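Local coordinates for putative cytoplasmic protein (Salmonella enterica subsp. enterica serovar Typhimurium, PDB 4J32) that probably cleaves peptidoglycan as the type VI secretion amidase effector Tae4, a papain-like NlpC/P60 cysteine peptidase, and is bound here by its immunity protein Tai4, at residues A[39-47]-A[81-89]; A[25-36]-A[53-64]. All coordinates share one frame; numbering follows the deposited sequence.

Contact 1: A[39-47]-A[81-89]; sequences IIGGNVGKN and VSGADNKFY
The ring of Tyr-89 carries the methyl CG2 of Ile-40 over one face, while Val-81 O and Asp-85 OD1 lie at its edge, in the plane. Ile-40 CG2 stands 3.9 Å from the centroid of the Tyr-89 ring and 20° off the normal, a CH-pi contact; the beta-branch, anti to the backbone N, supplies this methyl while CD1 reaches the ring at CE1. Tyr-89 OH gives a 2.6 Å hydrogen bond to Asp-85 OD2, which helps fix the ring's far end. Val-44 packs against the root of Tyr-89, its CG2 touching Tyr-89 CB and Val-81 CG2, each at 3.6 Å. The partner is a beta-hairpin: strands 80-82 and 88-90 are joined through a type I turn from Gly-83 to Asn-86, and Asp-85 OD1 accepts from Lys-87 N in an Asx turn. This loop is stitched to the break between two helices. Ala-84 N donates to Ile-40 O (2.9 Å), and Val-44 N to Ser-82 O (3.0 Å). A water bridges Ile-40 O to Asp-85 N, and another joins Asn-43 N with Ser-82 OG. Glycine suits position 42: phi is positive (57°), and a CB would collide with Gly-83 C and Ala-84 N, so its absence lets the backbones approach. Asn-47 ND2 donates to Asn-43 O from above the carbonyl plane, while its OD1 is hydrogen-bonded to NE2 of His-55 in a chain of the putative periplasmic protein.

Contact 2: A[25-36]-A[53-64]; sequences AFRKVNHSVADV and FQNACPIRMSYV
Residues 25-36 and 53-64 run in opposite directions, with Ala-25 beside Val-64, Val-29 beside Arg-60 and Val-33 beside Ala-56, the paired CA atoms 5.4 to 6.0 Å apart. Arg-60 dominates the interface. Its chain, extended from CG to NE, carries the guanidinium to the loop between helices 19-28 and 33-40, where NE donates to Val-29 O (2.9 Å) and NH2 to His-31 O (2.7 Å, 165°). Both carbonyl oxygens lie in the guanidinium plane, so the two bonds fix the rotation of the group and give this buried cation two backbone acceptors. Ala-56 CB covers one face and Asn-30 OD1 stands over the opposite one, more distant and toward the rim. The arginine's aliphatic part is packed as well: Arg-60 CD meets Phe-26 CZ at 3.6 Å, and CB meets Val-29 CG2. The other branch of Val-29, CG1, sits over the centre of the Tyr-63 ring, 3.6 Å from its centroid and 11° off the normal, a CH-pi contact. Small and branched residues close the interface, with Val-36 CG1 against Ile-59 CG2 (3.9 Å) and Val-33 over Ala-56. Asn-55 OD1 caps the start of helix 57-67 by accepting from Cys-57 N. Cys-57 at the start of this helix is consistent with the papain-like NlpC/P60 fold, in which a cysteine opens a helix of the core.

Contacts 1 and 2 have centres 11 Å apart on the same side of the chain's centre, and they alternate along the sequence: 25-36, 39-47, 53-64, then 81-89. Both draw on helix 33-40, whose Ile-40 CD1 meets Ile-59 CG2 of helix 57-67 at 3.5 Å. Asn-47 CB similarly rests on Phe-53 CE2 (3.4 Å), and Tyr-89 packs against Ser-62, so helix 57-67 touches both the hairpin and the loop after helix 19-28. Contact 2 is the more buried, and contact 1 lies farther from the chain's centre. Each has residues packed on chains of the periplasmic protein, placing this helical half of the effector at the inhibitor interface.

Contact 1: A[39-47]-A[81-89]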
loop_
_atom_site.group_PDB
_atom_site.type_symbol
_atom_site.label_atom_id
_atom_site.label_comp_id
_atom_site.label_asym_id
_atom_site.label_seq_id
_atom_site.Cartn_x
_atom_site.Cartn_y
_atom_site.Cartn_z
ATOM N N ILE A 39 22.293 -3.282 -20.456
ATOM C CA ILE A 39 23.240 -2.688 -21.381
ATOM C C ILE A 39 24.397 -2.024 -20.635
ATOM O O ILE A 39 25.574 -2.213 -21.007
ATOM C CB ILE A 39 22.512 -1.683 -22.323
ATOM C CG1 ILE A 39 21.593 -2.452 -23.295
ATOM C CG2 ILE A 39 23.510 -0.771 -23.097
ATOM C CD1 ILE A 39 20.541 -1.537 -23.952
ATOM N N ILE A 40 24.072 -1.278 -19.584
ATOM C CA ILE A 40 25.061 -0.451 -18.891
ATOM C C ILE A 40 25.760 -1.254 -17.783
ATOM O O ILE A 40 26.979 -1.121 -17.587
ATOM C CB ILE A 40 24.450 0.889 -18.370
ATOM C CG1 ILE A 40 23.933 1.734 -19.544
ATOM C CG2 ILE A 40 25.481 1.691 -17.522
ATOM C CD1 ILE A 40 23.148 2.987 -19.132
ATOM N N GLY A 41 24.994 -2.096 -17.087
ATOM C CA GLY A 41 25.548 -2.990 -16.074
ATOM C C GLY A 41 26.110 -2.222 -14.893
ATOM O O GLY A 41 25.767 -1.060 -14.683
ATOM N N GLY A 42 26.992 -2.871 -14.132
ATOM C CA GLY A 42 27.558 -2.262 -12.930
ATOM C C GLY A 42 26.484 -1.838 -11.943
ATOM O O GLY A 42 25.438 -2.501 -11.817
ATOM N N ASN A 43 26.733 -0.740 -11.230
ATOM C CA ASN A 43 25.759 -0.227 -10.259
ATOM C C ASN A 43 24.462 0.289 -10.882
ATOM O O ASN A 43 23.401 0.228 -10.252
ATOM C CB ASN A 43 26.390 0.832 -9.353
ATOM C CG ASN A 43 27.408 0.232 -8.375
ATOM O OD1 ASN A 43 27.458 -0.984 -8.181
ATOM N ND2 ASN A 43 28.209 1.089 -7.753
ATOM N N VAL A 44 24.551 0.826 -12.096
ATOM C CA VAL A 44 23.351 1.158 -12.867
ATOM C C VAL A 44 22.441 -0.085 -12.980
ATOM O O VAL A 44 21.251 -0.044 -12.599
ATOM C CB VAL A 44 23.700 1.745 -14.262
ATOM C CG1 VAL A 44 22.445 1.880 -15.158
ATOM C CG2 VAL A 44 24.364 3.127 -14.111
ATOM N N GLY A 45 23.006 -1.171 -13.487
ATOM C CA GLY A 45 22.264 -2.428 -13.594
ATOM C C GLY A 45 21.709 -2.977 -12.285
ATOM O O GLY A 45 20.549 -3.401 -12.213
ATOM N N LYS A 46 22.542 -2.983 -11.246
ATOM C CA LYS A 46 22.126 -3.445 -9.925
ATOM C C LYS A 46 20.932 -2.666 -9.373
ATOM O O LYS A 46 19.992 -3.259 -8.831
ATOM C CB LYS A 46 23.309 -3.381 -8.960
ATOM C CG LYS A 46 24.342 -4.462 -9.282
ATOM C CD LYS A 46 25.398 -4.586 -8.210
ATOM C CE LYS A 46 26.385 -5.681 -8.582
ATOM N NZ LYS A 46 27.620 -5.586 -7.753
ATOM N N ASN A 47 20.966 -1.340 -9.526
ATOM C CA ASN A 47 19.864 -0.506 -9.063
ATOM C C ASN A 47 18.599 -0.666 -9.873
ATOM O O ASN A 47 17.496 -0.600 -9.319
ATOM C CB ASN A 47 20.266 0.963 -8.973
ATOM C CG ASN A 47 21.059 1.252 -7.716
ATOM O OD1 ASN A 47 20.499 1.337 -6.618
ATOM N ND2 ASN A 47 22.375 1.376 -7.863
ATOM N N VAL A 81 25.684 6.893 -10.127
ATOM C CA VAL A 81 26.207 5.549 -9.881
ATOM C C VAL A 81 27.030 5.114 -11.080
ATOM O O VAL A 81 26.786 5.550 -12.212
ATOM C CB VAL A 81 25.095 4.505 -9.591
ATOM C CG1 VAL A 81 24.289 4.876 -8.346
ATOM C CG2 VAL A 81 24.147 4.376 -10.765
ATOM N N SER A 82 27.971 4.204 -10.845
ATOM C CA SER A 82 28.839 3.763 -11.923
ATOM C C SER A 82 28.191 2.668 -12.790
ATOM O O SER A 82 27.329 1.904 -12.312
ATOM C CB SER A 82 30.188 3.319 -11.377
ATOM O OG SER A 82 30.041 2.309 -10.399
ATOM N N GLY A 83 28.568 2.637 -14.071
ATOM C CA GLY A 83 28.266 1.501 -14.949
ATOM C C GLY A 83 29.378 0.446 -14.949
ATOM O O GLY A 83 30.419 0.599 -14.281
ATOM N N ALA A 84 29.170 -0.629 -15.709
ATOM C CA ALA A 84 30.234 -1.643 -15.906
ATOM C C ALA A 84 31.486 -1.030 -16.567
ATOM O O ALA A 84 32.588 -1.538 -16.399
ATOM C CB ALA A 84 29.713 -2.813 -16.724
ATOM N N ASP A 85 31.296 0.077 -17.287
ATOM C CA ASP A 85 32.384 0.855 -17.897
ATOM C C ASP A 85 33.184 1.710 -16.894
ATOM O O ASP A 85 34.141 2.384 -17.285
ATOM C CB ASP A 85 31.836 1.762 -19.009
ATOM C CG ASP A 85 30.766 2.737 -18.515
ATOM O OD1 ASP A 85 30.462 2.770 -17.291
ATOM O OD2 ASP A 85 30.203 3.467 -19.365
ATOM N N ASN A 86 32.784 1.684 -15.619
ATOM C CA ASN A 86 33.389 2.525 -14.573
ATOM C C ASN A 86 33.207 4.033 -14.807
ATOM O O ASN A 86 33.895 4.853 -14.193
ATOM C CB ASN A 86 34.872 2.176 -14.348
ATOM C CG ASN A 86 35.070 0.723 -14.014
ATOM O OD1 ASN A 86 34.317 0.156 -13.226
ATOM N ND2 ASN A 86 36.064 0.104 -14.627
ATOM N N LYS A 87 32.290 4.377 -15.708
ATOM C CA LYS A 87 31.858 5.770 -15.898
ATOM C C LYS A 87 30.587 6.020 -15.083
ATOM O O LYS A 87 29.984 5.087 -14.570
ATOM C CB LYS A 87 31.641 6.078 -17.391
ATOM C CG LYS A 87 32.909 5.793 -18.240
ATOM C CD LYS A 87 32.726 6.199 -19.702
ATOM C CE LYS A 87 33.899 5.682 -20.548
ATOM N NZ LYS A 87 33.543 5.817 -22.002
ATOM N N PHE A 88 30.177 7.283 -14.984
ATOM C CA PHE A 88 29.150 7.665 -14.004
ATOM C C PHE A 88 27.867 8.148 -14.632
ATOM O O PHE A 88 27.887 8.840 -15.660
ATOM C CB PHE A 88 29.708 8.704 -13.029
ATOM C CG PHE A 88 31.003 8.276 -12.400
ATOM C CD1 PHE A 88 31.011 7.383 -11.328
ATOM C CD2 PHE A 88 32.221 8.716 -12.922
ATOM C CE1 PHE A 88 32.227 6.944 -10.772
ATOM C CE2 PHE A 88 33.432 8.298 -12.369
ATOM C CZ PHE A 88 33.434 7.401 -11.295
ATOM N N TYR A 89 26.757 7.796 -13.973
ATOM C CA TYR A 89 25.414 7.969 -14.516
ATOM C C TYR A 89 24.528 8.640 -13.499
ATOM O O TYR A 89 24.261 8.081 -12.426
ATOM C CB TYR A 89 24.841 6.592 -14.918
ATOM C CG TYR A 89 25.612 5.975 -16.060
ATOM C CD1 TYR A 89 25.169 6.116 -17.373
ATOM C CD2 TYR A 89 26.827 5.298 -15.835
ATOM C CE1 TYR A 89 25.898 5.592 -18.441
ATOM C CE2 TYR A 89 27.568 4.769 -16.898
ATOM C CZ TYR A 89 27.084 4.920 -18.195
ATOM O OH TYR A 89 27.796 4.422 -19.245
HETATM O O HOH W 1 28.906 -0.018 -19.042
HETATM O O HOH W 2 29.553 -0.160 -11.359
#

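Contact 2: A[25-36]-A[53-64]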
loop_
_atom_site.group_PDB
_atom_site.type_symbol
_atom_site.label_atom_id
_atom_site.label_comp_id
_atom_site.label_asym_id
_atom_site.label_seq_id
_atom_site.Cartn_x
_atom_site.Cartn_y
_atom_site.Cartn_z
ATOM N N ALA A 25 24.543 7.363 -29.959
ATOM C CA ALA A 25 24.720 6.789 -28.613
ATOM C C ALA A 25 23.350 6.642 -27.907
ATOM O O ALA A 25 23.058 5.626 -27.284
ATOM C CB ALA A 25 25.649 7.676 -27.777
ATOM N N PHE A 26 22.506 7.657 -28.053
ATOM C CA PHE A 26 21.160 7.614 -27.439
ATOM C C PHE A 26 20.381 6.370 -27.871
ATOM O O PHE A 26 19.742 5.709 -27.039
ATOM C CB PHE A 26 20.362 8.881 -27.756
ATOM C CG PHE A 26 19.103 9.029 -26.892
ATOM C CD1 PHE A 26 19.114 9.831 -25.756
ATOM C CD2 PHE A 26 17.948 8.299 -27.205
ATOM C CE1 PHE A 26 17.961 9.959 -24.947
ATOM C CE2 PHE A 26 16.782 8.407 -26.395
ATOM C CZ PHE A 26 16.810 9.224 -25.273
ATOM N N ARG A 27 20.425 6.050 -29.165
ATOM C CA ARG A 27 19.746 4.880 -29.684
ATOM C C ARG A 27 20.134 3.590 -28.961
ATOM O O ARG A 27 19.276 2.728 -28.739
ATOM C CB ARG A 27 19.996 4.749 -31.194
ATOM C CG ARG A 27 19.213 3.627 -31.860
ATOM C CD ARG A 27 19.529 3.532 -33.344
ATOM N NE ARG A 27 19.064 4.695 -34.084
ATOM C CZ ARG A 27 19.861 5.554 -34.717
ATOM N NH1 ARG A 27 21.183 5.370 -34.721
ATOM N NH2 ARG A 27 19.329 6.558 -35.388
ATOM N N LYS A 28 21.405 3.463 -28.566
ATOM C CA LYS A 28 21.883 2.235 -27.905
ATOM C C LYS A 28 21.141 1.974 -26.597
ATOM O O LYS A 28 21.064 0.834 -26.141
ATOM C CB LYS A 28 23.385 2.286 -27.612
ATOM C CG LYS A 28 24.299 2.660 -28.810
ATOM C CD LYS A 28 23.989 1.940 -30.114
ATOM C CE LYS A 28 24.410 0.486 -30.114
ATOM N NZ LYS A 28 24.253 -0.094 -31.504
ATOM N N VAL A 29 20.628 3.042 -25.999
ATOM C CA VAL A 29 19.904 2.932 -24.725
ATOM C C VAL A 29 18.439 3.360 -24.805
ATOM O O VAL A 29 17.806 3.576 -23.769
ATOM C CB VAL A 29 20.657 3.683 -23.568
ATOM C CG1 VAL A 29 21.980 2.982 -23.248
ATOM C CG2 VAL A 29 20.891 5.180 -23.915
ATOM N N ASN A 30 17.907 3.490 -26.024
ATOM C CA ASN A 30 16.510 3.858 -26.224
ATOM C C ASN A 30 15.604 2.630 -26.092
ATOM O O ASN A 30 14.873 2.233 -27.013
ATOM C CB ASN A 30 16.312 4.622 -27.553
ATOM C CG ASN A 30 14.938 5.256 -27.650
ATOM O OD1 ASN A 30 14.388 5.725 -26.648
ATOM N ND2 ASN A 30 14.354 5.228 -28.848
ATOM N N HIS A 31 15.693 2.001 -24.925
ATOM C CA HIS A 31 14.951 0.779 -24.633
ATOM C C HIS A 31 14.318 0.893 -23.260
ATOM O O HIS A 31 14.459 1.931 -22.605
ATOM C CB HIS A 31 15.892 -0.432 -24.677
ATOM C CG HIS A 31 16.596 -0.565 -25.984
ATOM N ND1 HIS A 31 15.961 -1.031 -27.115
ATOM C CD2 HIS A 31 17.849 -0.220 -26.364
ATOM C CE1 HIS A 31 16.811 -1.017 -28.129
ATOM N NE2 HIS A 31 17.961 -0.523 -27.701
ATOM N N SER A 32 13.617 -0.169 -22.842
ATOM C CA SER A 32 13.022 -0.216 -21.497
ATOM C C SER A 32 14.104 0.023 -20.451
ATOM O O SER A 32 15.266 -0.304 -20.679
ATOM C CB SER A 32 12.324 -1.553 -21.242
ATOM O OG SER A 32 13.254 -2.620 -21.048
ATOM N N VAL A 33 13.725 0.571 -19.300
ATOM C CA VAL A 33 14.684 0.741 -18.208
ATOM C C VAL A 33 15.378 -0.597 -17.829
ATOM O O VAL A 33 16.598 -0.601 -17.588
ATOM C CB VAL A 33 14.041 1.473 -16.972
ATOM C CG1 VAL A 33 12.950 0.621 -16.315
ATOM C CG2 VAL A 33 15.099 1.868 -15.963
ATOM N N ALA A 34 14.636 -1.716 -17.826
ATOM C CA ALA A 34 15.244 -3.032 -17.578
ATOM C C ALA A 34 16.376 -3.298 -18.575
ATOM O O ALA A 34 17.473 -3.706 -18.185
ATOM C CB ALA A 34 14.212 -4.180 -17.615
ATOM N N ASP A 35 16.115 -3.036 -19.855
ATOM C CA ASP A 35 17.113 -3.276 -20.894
ATOM C C ASP A 35 18.320 -2.331 -20.754
ATOM O O ASP A 35 19.464 -2.750 -20.953
ATOM C CB ASP A 35 16.487 -3.200 -22.294
ATOM C CG ASP A 35 15.659 -4.442 -22.648
ATOM O OD1 ASP A 35 15.724 -5.478 -21.946
ATOM O OD2 ASP A 35 14.932 -4.389 -23.653
ATOM N N VAL A 36 18.062 -1.071 -20.413
ATOM C CA VAL A 36 19.110 -0.081 -20.139
ATOM C C VAL A 36 20.051 -0.585 -19.042
ATOM O O VAL A 36 21.277 -0.467 -19.160
ATOM C CB VAL A 36 18.496 1.283 -19.745
ATOM C CG1 VAL A 36 19.581 2.287 -19.301
ATOM C CG2 VAL A 36 17.710 1.856 -20.928
ATOM N N PHE A 53 15.647 2.342 -9.703
ATOM C CA PHE A 53 15.539 3.327 -10.789
ATOM C C PHE A 53 14.512 2.804 -11.766
ATOM O O PHE A 53 14.595 1.641 -12.172
ATOM C CB PHE A 53 16.857 3.479 -11.552
ATOM C CG PHE A 53 18.035 3.902 -10.699
ATOM C CD1 PHE A 53 17.853 4.580 -9.490
ATOM C CD2 PHE A 53 19.337 3.672 -11.170
ATOM C CE1 PHE A 53 18.950 4.995 -8.722
ATOM C CE2 PHE A 53 20.443 4.079 -10.411
ATOM C CZ PHE A 53 20.249 4.728 -9.186
ATOM N N GLN A 54 13.560 3.668 -12.128
ATOM C CA GLN A 54 12.526 3.335 -13.109
ATOM C C GLN A 54 12.449 4.362 -14.243
ATOM O O GLN A 54 11.897 4.066 -15.311
ATOM C CB GLN A 54 11.150 3.234 -12.409
ATOM C CG GLN A 54 11.063 2.109 -11.377
ATOM C CD GLN A 54 11.035 0.718 -12.034
ATOM O OE1 GLN A 54 9.990 0.223 -12.394
ATOM N NE2 GLN A 54 12.205 0.122 -12.229
ATOM N N ASN A 55 12.962 5.565 -13.996
ATOM C CA ASN A 55 12.980 6.630 -15.020
ATOM C C ASN A 55 14.348 6.646 -15.711
ATOM O O ASN A 55 15.336 7.099 -15.132
ATOM C CB ASN A 55 12.671 8.012 -14.431
ATOM C CG ASN A 55 12.519 9.087 -15.524
ATOM O OD1 ASN A 55 12.737 8.806 -16.715
ATOM N ND2 ASN A 55 12.128 10.296 -15.131
ATOM N N ALA A 56 14.387 6.120 -16.932
ATOM C CA ALA A 56 15.669 6.003 -17.665
ATOM C C ALA A 56 16.171 7.315 -18.260
ATOM O O ALA A 56 17.343 7.403 -18.669
ATOM C CB ALA A 56 15.574 4.906 -18.734
ATOM N N CYS A 57 15.311 8.334 -18.272
ATOM C CA CYS A 57 15.628 9.633 -18.873
ATOM C C CYS A 57 17.066 10.136 -18.545
ATOM O O CYS A 57 17.877 10.296 -19.467
ATOM C CB CYS A 57 14.543 10.672 -18.553
ATOM S SG CYS A 57 15.109 12.372 -18.834
ATOM N N PRO A 58 17.401 10.362 -17.247
ATOM C CA PRO A 58 18.737 10.904 -16.989
ATOM C C PRO A 58 19.877 9.915 -17.225
ATOM O O PRO A 58 21.014 10.326 -17.500
ATOM C CB PRO A 58 18.673 11.328 -15.509
ATOM C CG PRO A 58 17.630 10.444 -14.906
ATOM C CD PRO A 58 16.601 10.250 -16.008
ATOM N N ILE A 59 19.562 8.626 -17.133
ATOM C CA ILE A 59 20.563 7.593 -17.360
ATOM C C ILE A 59 20.903 7.554 -18.850
ATOM O O ILE A 59 22.075 7.403 -19.221
ATOM C CB ILE A 59 20.075 6.224 -16.840
ATOM C CG1 ILE A 59 19.753 6.325 -15.330
ATOM C CG2 ILE A 59 21.159 5.108 -17.114
ATOM C CD1 ILE A 59 19.049 5.082 -14.696
ATOM N N ARG A 60 19.891 7.707 -19.711
ATOM C CA ARG A 60 20.196 7.741 -21.148
ATOM C C ARG A 60 21.048 8.964 -21.517
ATOM O O ARG A 60 21.994 8.848 -22.296
ATOM C CB ARG A 60 18.938 7.707 -22.010
ATOM C CG ARG A 60 18.011 6.485 -21.817
ATOM C CD ARG A 60 16.866 6.554 -22.834
ATOM N NE ARG A 60 15.922 5.453 -22.655
ATOM C CZ ARG A 60 14.694 5.594 -22.168
ATOM N NH1 ARG A 60 14.221 6.799 -21.815
ATOM N NH2 ARG A 60 13.929 4.525 -22.022
ATOM N N MET A 61 20.715 10.124 -20.963
ATOM C CA MET A 61 21.498 11.340 -21.201
ATOM C C MET A 61 22.934 11.190 -20.673
ATOM O O MET A 61 23.896 11.631 -21.309
ATOM C CB MET A 61 20.785 12.554 -20.604
ATOM C CG MET A 61 19.600 13.045 -21.454
ATOM S SD MET A 61 20.040 13.406 -23.170
ATOM C CE MET A 61 21.280 14.697 -22.944
ATOM N N SER A 62 23.078 10.542 -19.516
ATOM C CA SER A 62 24.416 10.253 -18.993
ATOM C C SER A 62 25.219 9.362 -19.957
ATOM O O SER A 62 26.405 9.599 -20.213
ATOM C CB SER A 62 24.324 9.586 -17.614
ATOM O OG SER A 62 23.749 10.479 -16.670
ATOM N N TYR A 63 24.565 8.330 -20.475
ATOM C CA TYR A 63 25.196 7.457 -21.461
ATOM C C TYR A 63 25.697 8.274 -22.671
ATOM O O TYR A 63 26.840 8.108 -23.099
ATOM C CB TYR A 63 24.216 6.359 -21.890
ATOM C CG TYR A 63 24.791 5.352 -22.872
ATOM C CD1 TYR A 63 25.387 4.174 -22.415
ATOM C CD2 TYR A 63 24.700 5.564 -24.255
ATOM C CE1 TYR A 63 25.893 3.236 -23.314
ATOM C CE2 TYR A 63 25.212 4.630 -25.172
ATOM C CZ TYR A 63 25.808 3.477 -24.693
ATOM O OH TYR A 63 26.309 2.523 -25.560
ATOM N N VAL A 64 24.851 9.155 -23.203
ATOM C CA VAL A 64 25.238 10.042 -24.316
ATOM C C VAL A 64 26.519 10.820 -23.997
ATOM O O VAL A 64 27.473 10.843 -24.786
ATOM C CB VAL A 64 24.076 11.027 -24.665
ATOM C CG1 VAL A 64 24.563 12.189 -25.591
ATOM C CG2 VAL A 64 22.884 10.264 -25.271
#